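Local coordinates for protein tRNA-splicing ligase RtcB (Thermus thermophilus, PDB 2EPG) that probably joins RNA ends in a GTP- and manganese-dependent reaction, sealing 2',3'-cyclic phosphate or 3'-phosphate termini to 5'-hydroxyl ends, at residues Val178-Ser183 against Glu369-Tyr374. Residues are numbered along the deposited sequence; the frame is centred on the assembly and turned at random.
Sequences VRFIES and EVPEEY
Two loops, Val178-Ser183 and Glu369-Tyr374, meet on one flank of strand 332-347, away from the predicted GMP and manganese sites. Charge pairing lies at the exposed end: Arg179, bent at chi2 and chi3, reaches across so that NH1 forms a salt bridge with Glu373 OE2 at 2.6 Å. The same nitrogen gives a weak hydrogen bond to Glu373 OE1 (2.8 Å, 142°), so one nitrogen serves both carboxylate oxygens, guanidinium and carboxylate planes 57° apart. Apolar packing lies on the buried side. The Phe180 ring, with Arg179 CB over one face near the rim, brings CD2 to 3.6 Å from Tyr374 CE1; the ring planes stand oblique, at 52°. Phe180 CE2 meets Pro371 CB at 4.1 Å, and Glu373 OE1 lies at the ring edge, 3.6 Å from Phe180 CZ. Tyr374 OH is held by Leu334 O of the strand, while Phe180 rests on Val333. An alanine at Phe180 would remove this ring and probably loosen the packing between the loops. Water extends the seam, one molecule linking Ser183 N to Glu369 O. The chemistry thus implies two buried aromatics anchoring the loops to strand 332-347, beside an ion pair between exposed residues, probably partly screened by solvent.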
loop_
_atom_site.group_PDB
_atom_site.type_symbol
_atom_site.label_atom_id
_atom_site.label_comp_id
_atom_site.label_asym_id
_atom_site.label_seq_id
_atom_site.Cartn_x
_atom_site.Cartn_y
_atom_site.Cartn_z
ATOM N N VAL A 178 -7.693 -15.219 1.017
ATOM C CA VAL A 178 -7.871 -14.466 -0.209
ATOM C C VAL A 178 -9.002 -13.453 -0.205
ATOM O O VAL A 178 -8.899 -12.429 -0.875
ATOM C CB VAL A 178 -8.061 -15.439 -1.410
ATOM C CG1 VAL A 178 -8.453 -14.668 -2.663
ATOM C CG2 VAL A 178 -6.761 -16.206 -1.655
ATOM N N ARG A 179 -10.075 -13.756 0.530
ATOM C CA ARG A 179 -11.248 -12.885 0.627
ATOM C C ARG A 179 -10.916 -11.525 1.215
ATOM O O ARG A 179 -11.605 -10.543 0.949
ATOM C CB ARG A 179 -12.320 -13.509 1.529
ATOM C CG ARG A 179 -12.867 -14.857 1.083
ATOM C CD ARG A 179 -14.352 -14.745 0.734
ATOM N NE ARG A 179 -15.074 -13.974 1.751
ATOM C CZ ARG A 179 -16.289 -13.467 1.578
ATOM N NH1 ARG A 179 -16.869 -12.776 2.547
ATOM N NH2 ARG A 179 -16.922 -13.654 0.433
ATOM N N PHE A 180 -9.863 -11.460 2.018
ATOM C CA PHE A 180 -9.504 -10.198 2.659
ATOM C C PHE A 180 -8.252 -9.508 2.131
ATOM O O PHE A 180 -7.566 -8.756 2.832
ATOM C CB PHE A 180 -9.444 -10.434 4.162
ATOM C CG PHE A 180 -10.702 -11.066 4.689
ATOM C CD1 PHE A 180 -10.801 -12.449 4.823
ATOM C CD2 PHE A 180 -11.826 -10.287 4.948
ATOM C CE1 PHE A 180 -12.005 -13.050 5.205
ATOM C CE2 PHE A 180 -13.034 -10.875 5.330
ATOM C CZ PHE A 180 -13.123 -12.259 5.460
ATOM N N ILE A 181 -7.963 -9.774 0.870
ATOM C CA ILE A 181 -6.849 -9.132 0.210
ATOM C C ILE A 181 -7.503 -8.257 -0.839
ATOM O O ILE A 181 -8.492 -8.666 -1.456
ATOM C CB ILE A 181 -5.945 -10.134 -0.529
ATOM C CG1 ILE A 181 -5.449 -11.212 0.436
ATOM C CG2 ILE A 181 -4.762 -9.387 -1.157
ATOM C CD1 ILE A 181 -4.675 -12.328 -0.268
ATOM N N GLU A 182 -6.964 -7.060 -1.031
ATOM C CA GLU A 182 -7.459 -6.151 -2.057
ATOM C C GLU A 182 -7.376 -6.932 -3.382
ATOM O O GLU A 182 -6.360 -7.583 -3.654
ATOM C CB GLU A 182 -6.554 -4.921 -2.123
ATOM C CG GLU A 182 -6.914 -3.922 -3.208
ATOM C CD GLU A 182 -5.820 -2.881 -3.446
ATOM O OE1 GLU A 182 -4.926 -2.723 -2.588
ATOM O OE2 GLU A 182 -5.852 -2.217 -4.508
ATOM N N SER A 183 -8.434 -6.859 -4.191
ATOM C CA SER A 183 -8.507 -7.553 -5.487
ATOM C C SER A 183 -8.237 -9.037 -5.343
ATOM O O SER A 183 -7.772 -9.675 -6.283
ATOM C CB SER A 183 -7.487 -6.972 -6.465
ATOM O OG SER A 183 -7.830 -5.648 -6.818
ATOM N N GLU A 369 -16.760 -4.339 -4.241
ATOM C CA GLU A 369 -15.387 -4.829 -4.130
ATOM C C GLU A 369 -14.952 -4.972 -2.671
ATOM O O GLU A 369 -13.833 -5.398 -2.408
ATOM C CB GLU A 369 -14.416 -3.871 -4.827
ATOM C CG GLU A 369 -13.442 -4.522 -5.796
ATOM C CD GLU A 369 -13.746 -4.145 -7.232
ATOM O OE1 GLU A 369 -14.810 -4.566 -7.734
ATOM O OE2 GLU A 369 -12.932 -3.415 -7.851
ATOM N N VAL A 370 -15.816 -4.593 -1.731
ATOM C CA VAL A 370 -15.484 -4.707 -0.313
ATOM C C VAL A 370 -16.098 -5.977 0.254
ATOM O O VAL A 370 -17.266 -6.278 0.002
ATOM C CB VAL A 370 -16.006 -3.486 0.498
ATOM C CG1 VAL A 370 -15.818 -3.717 1.992
ATOM C CG2 VAL A 370 -15.265 -2.232 0.074
ATOM N N PRO A 371 -15.317 -6.755 1.022
ATOM C CA PRO A 371 -15.873 -7.984 1.591
ATOM C C PRO A 371 -17.179 -7.681 2.315
ATOM O O PRO A 371 -17.283 -6.692 3.048
ATOM C CB PRO A 371 -14.780 -8.448 2.545
ATOM C CG PRO A 371 -13.543 -8.015 1.853
ATOM C CD PRO A 371 -13.889 -6.624 1.351
ATOM N N GLU A 372 -18.163 -8.549 2.106
ATOM C CA GLU A 372 -19.484 -8.413 2.702
ATOM C C GLU A 372 -19.420 -8.166 4.200
ATOM O O GLU A 372 -20.219 -7.403 4.750
ATOM C CB GLU A 372 -20.289 -9.684 2.431
ATOM C CG GLU A 372 -21.761 -9.549 2.683
ATOM C CD GLU A 372 -22.518 -10.813 2.319
ATOM O OE1 GLU A 372 -22.200 -11.415 1.258
ATOM O OE2 GLU A 372 -23.433 -11.192 3.087
ATOM N N GLU A 373 -18.473 -8.823 4.858
ATOM C CA GLU A 373 -18.308 -8.683 6.299
ATOM C C GLU A 373 -18.073 -7.232 6.708
ATOM O O GLU A 373 -18.417 -6.822 7.821
ATOM C CB GLU A 373 -17.103 -9.499 6.794
ATOM C CG GLU A 373 -17.239 -11.011 6.763
ATOM C CD GLU A 373 -16.919 -11.629 5.412
ATOM O OE1 GLU A 373 -16.624 -12.846 5.384
ATOM O OE2 GLU A 373 -16.968 -10.920 4.384
ATOM N N TYR A 374 -17.473 -6.471 5.801
ATOM C CA TYR A 374 -17.103 -5.078 6.052
ATOM C C TYR A 374 -17.900 -4.063 5.253
ATOM O O TYR A 374 -17.760 -2.864 5.475
ATOM C CB TYR A 374 -15.638 -4.868 5.655
ATOM C CG TYR A 374 -14.641 -5.852 6.234
ATOM C CD1 TYR A 374 -13.426 -6.090 5.584
ATOM C CD2 TYR A 374 -14.865 -6.474 7.464
ATOM C CE1 TYR A 374 -12.460 -6.905 6.145
ATOM C CE2 TYR A 374 -13.901 -7.299 8.038
ATOM C CZ TYR A 374 -12.699 -7.504 7.371
ATOM O OH TYR A 374 -11.723 -8.275 7.934
HETATM O O HOH W 1 -18.694 -10.851 0.050
HETATM O O HOH W 2 -10.948 -5.720 -3.804
#